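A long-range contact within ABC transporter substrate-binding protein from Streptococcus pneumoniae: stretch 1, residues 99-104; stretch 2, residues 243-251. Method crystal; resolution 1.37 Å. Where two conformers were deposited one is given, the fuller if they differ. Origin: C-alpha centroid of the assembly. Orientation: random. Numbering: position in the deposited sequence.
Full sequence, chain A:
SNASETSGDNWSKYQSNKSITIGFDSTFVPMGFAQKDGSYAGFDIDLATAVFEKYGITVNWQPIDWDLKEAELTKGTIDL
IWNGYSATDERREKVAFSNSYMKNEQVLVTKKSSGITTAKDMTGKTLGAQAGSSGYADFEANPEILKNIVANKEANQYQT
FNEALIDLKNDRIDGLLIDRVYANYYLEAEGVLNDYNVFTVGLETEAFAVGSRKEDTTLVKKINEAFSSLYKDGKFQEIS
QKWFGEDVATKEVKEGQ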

# COMPACT_ATOMS: atom_id res chain seq x y z
N ASN A 99 -1.04 6.33 13.63
CA ASN A 99 -2.42 5.88 13.59
C ASN A 99 -2.77 5.50 12.14
O ASN A 99 -2.24 6.05 11.18
CB ASN A 99 -3.37 6.98 14.07
CG ASN A 99 -3.36 7.15 15.55
OD1 ASN A 99 -2.89 6.30 16.28
ND2 ASN A 99 -3.93 8.23 16.01
N SER A 100 -3.68 4.55 11.99
CA SER A 100 -4.12 4.15 10.67
C SER A 100 -5.09 5.18 10.08
O SER A 100 -5.88 5.80 10.79
CB SER A 100 -4.73 2.75 10.72
OG SER A 100 -3.76 1.79 11.11
N TYR A 101 -5.06 5.34 8.76
CA TYR A 101 -5.86 6.38 8.10
C TYR A 101 -6.86 5.87 7.09
O TYR A 101 -7.65 6.65 6.58
CB TYR A 101 -4.96 7.47 7.49
CG TYR A 101 -4.00 6.97 6.46
CD1 TYR A 101 -4.38 6.85 5.13
CD2 TYR A 101 -2.71 6.58 6.80
CE1 TYR A 101 -3.50 6.38 4.17
CE2 TYR A 101 -1.83 6.09 5.84
CZ TYR A 101 -2.24 5.99 4.55
OH TYR A 101 -1.39 5.53 3.56
N MET A 102 -6.79 4.57 6.75
CA MET A 102 -7.65 3.95 5.72
C MET A 102 -7.72 2.42 5.90
O MET A 102 -6.70 1.78 6.15
CB MET A 102 -7.07 4.27 4.33
CG MET A 102 -7.97 3.90 3.14
SD MET A 102 -7.26 4.27 1.51
CE MET A 102 -6.84 6.00 1.65
N LYS A 103 -8.91 1.83 5.75
CA LYS A 103 -9.02 0.38 5.71
C LYS A 103 -8.64 -0.14 4.34
O LYS A 103 -8.73 0.55 3.33
CB LYS A 103 -10.45 -0.07 6.05
CG LYS A 103 -10.95 0.45 7.39
CD LYS A 103 -10.01 0.06 8.53
CE LYS A 103 -10.50 0.59 9.87
NZ LYS A 103 -9.72 0.02 10.99
N ASN A 104 -8.26 -1.42 4.30
CA ASN A 104 -7.93 -2.07 3.05
C ASN A 104 -8.20 -3.55 3.20
O ASN A 104 -8.28 -4.06 4.32
CB ASN A 104 -6.46 -1.82 2.72
CG ASN A 104 -6.01 -2.47 1.42
OD1 ASN A 104 -6.62 -2.26 0.34
ND2 ASN A 104 -5.01 -3.34 1.54
N TRP A 243 -9.67 10.88 -4.77
CA TRP A 243 -9.11 9.59 -5.19
C TRP A 243 -10.08 8.42 -5.11
O TRP A 243 -9.92 7.45 -5.86
CB TRP A 243 -7.83 9.31 -4.37
CG TRP A 243 -6.76 10.30 -4.72
CD1 TRP A 243 -6.36 11.39 -3.99
CD2 TRP A 243 -6.00 10.33 -5.93
NE1 TRP A 243 -5.40 12.08 -4.66
CE2 TRP A 243 -5.16 11.46 -5.86
CE3 TRP A 243 -5.95 9.50 -7.07
CZ2 TRP A 243 -4.27 11.78 -6.89
CZ3 TRP A 243 -5.07 9.83 -8.10
CH2 TRP A 243 -4.23 10.95 -7.99
N PHE A 244 -11.09 8.50 -4.23
CA PHE A 244 -11.97 7.36 -3.95
C PHE A 244 -13.45 7.59 -4.19
O PHE A 244 -14.21 6.63 -4.22
CB PHE A 244 -11.77 6.90 -2.51
CG PHE A 244 -10.41 6.38 -2.25
CD1 PHE A 244 -10.00 5.20 -2.86
CD2 PHE A 244 -9.52 7.06 -1.46
CE1 PHE A 244 -8.75 4.71 -2.65
CE2 PHE A 244 -8.25 6.57 -1.25
CZ PHE A 244 -7.87 5.38 -1.86
N GLY A 245 -13.86 8.84 -4.34
CA GLY A 245 -15.28 9.15 -4.48
C GLY A 245 -16.10 8.83 -3.24
O GLY A 245 -17.31 8.67 -3.33
N GLU A 246 -15.44 8.75 -2.09
CA GLU A 246 -16.11 8.43 -0.83
C GLU A 246 -15.22 8.88 0.30
O GLU A 246 -14.06 9.20 0.07
CB GLU A 246 -16.37 6.93 -0.70
CG GLU A 246 -15.09 6.08 -0.58
CD GLU A 246 -15.36 4.63 -0.21
OE1 GLU A 246 -16.32 4.37 0.55
OE2 GLU A 246 -14.61 3.75 -0.68
N ASP A 247 -15.76 8.86 1.52
CA ASP A 247 -15.03 9.19 2.74
C ASP A 247 -14.43 7.91 3.35
O ASP A 247 -15.15 7.09 3.92
CB ASP A 247 -16.00 9.87 3.71
CG ASP A 247 -15.41 10.13 5.07
OD1 ASP A 247 -14.19 9.96 5.24
OD2 ASP A 247 -16.17 10.53 5.98
N VAL A 248 -13.11 7.75 3.23
CA VAL A 248 -12.44 6.54 3.70
C VAL A 248 -11.95 6.70 5.13
O VAL A 248 -11.22 5.85 5.63
CB VAL A 248 -11.24 6.17 2.80
CG1 VAL A 248 -11.72 5.84 1.39
CG2 VAL A 248 -10.20 7.29 2.81
N ALA A 249 -12.35 7.78 5.79
CA ALA A 249 -11.91 8.02 7.15
C ALA A 249 -12.36 6.89 8.05
O ALA A 249 -13.47 6.37 7.90
CB ALA A 249 -12.44 9.36 7.67
N THR A 250 -11.50 6.51 8.99
CA THR A 250 -11.75 5.38 9.87
C THR A 250 -12.76 5.72 10.98
O THR A 250 -12.88 4.97 11.95
CB THR A 250 -10.44 4.88 10.51
OG1 THR A 250 -9.83 5.94 11.25
CG2 THR A 250 -9.47 4.39 9.43
N LYS A 251 -13.48 6.83 10.82
CA LYS A 251 -14.54 7.20 11.76
C LYS A 251 -15.91 7.13 11.09
O LYS A 251 -16.08 7.59 9.96
CB LYS A 251 -14.30 8.61 12.31
CG LYS A 251 -15.40 9.09 13.26
CD LYS A 251 -14.99 10.36 13.99
CE LYS A 251 -16.12 10.89 14.86
NZ LYS A 251 -16.56 9.91 15.89
O HOH W 1 -7.69 4.97 12.48
O HOH W 2 -9.09 7.89 8.71
O HOH W 3 -11.35 3.30 5.28

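This is a small contact in which a few apolar side chains pack together and three waters bridge the two stretches, two of them from backbone to backbone, with no direct hydrogen bond between the stretches. It buries 304 Å², both sides summed, between residues at least 142 positions apart in the sequence. Met-102 and Thr-250 have the most area covered by the other stretch, 76 and 77 Å².

The apolar part centres on Met-102, which is buried in the structure. Its backbone lies nearest Val-248, with the two CA atoms 5.8 Å apart. The CA-to-CB bond of Met-102 points sideways, but the side chain is extended through chi1 and chi2, both t, and then turns at chi3, m. This brings its methyl group close to the second stretch. Met-102 CE lies 3.3 Å from Phe-244 CE2 and 3.8 Å from Val-248 CG2. The approach to the Phe-244 ring is oblique. Met-102 SD sits 4.3 Å from the centroid of that ring, 45° off the ring normal. A long, flexible thioether suits this place, because it can reach two partners from a sideways start.

The CA-to-CB bonds of Phe-244 and Val-248 both point toward the first stretch. These residues suit their places by offering apolar surface, an aromatic ring and a branched side chain, to the methyl of Met-102. Phe-244 is at the end of a helix, and Gly-245 follows with positive phi, a conformation that favours glycine. The chain then runs on as loop to Val-248. Beside it, Ala-249 N donates a hydrogen bond to Asp-247 OD1 at 2.9 Å.

Thr-250 makes the other main packing contact. Its CA-to-CB bond points toward the first stretch, and its methyl rests against backbone, with Thr-250 CG2 3.8 Å from both Tyr-101 C and Met-102 N. The aliphatic part of Lys-103 reaches the same methyl, with Lys-103 CE 4.0 Å from Thr-250 CG2. Tyr-101 contributes through its backbone, since its side chain starts away from the contact. Thr-250 is exposed and poorly ordered.

Water 1 donates to Ser-100 O at 2.6 Å and is hydrogen-bonded to Thr-250 OG1 at 2.7 Å. Water 2 donates to Tyr-101 O at 2.9 Å and accepts from Thr-250 N at 2.8 Å. Water 3 accepts from Lys-103 N at 2.9 Å and donates to Val-248 O at 2.6 Å. The threonine thus suits a mixed setting: its methyl packs on the first stretch while its hydroxyl binds a bridging water.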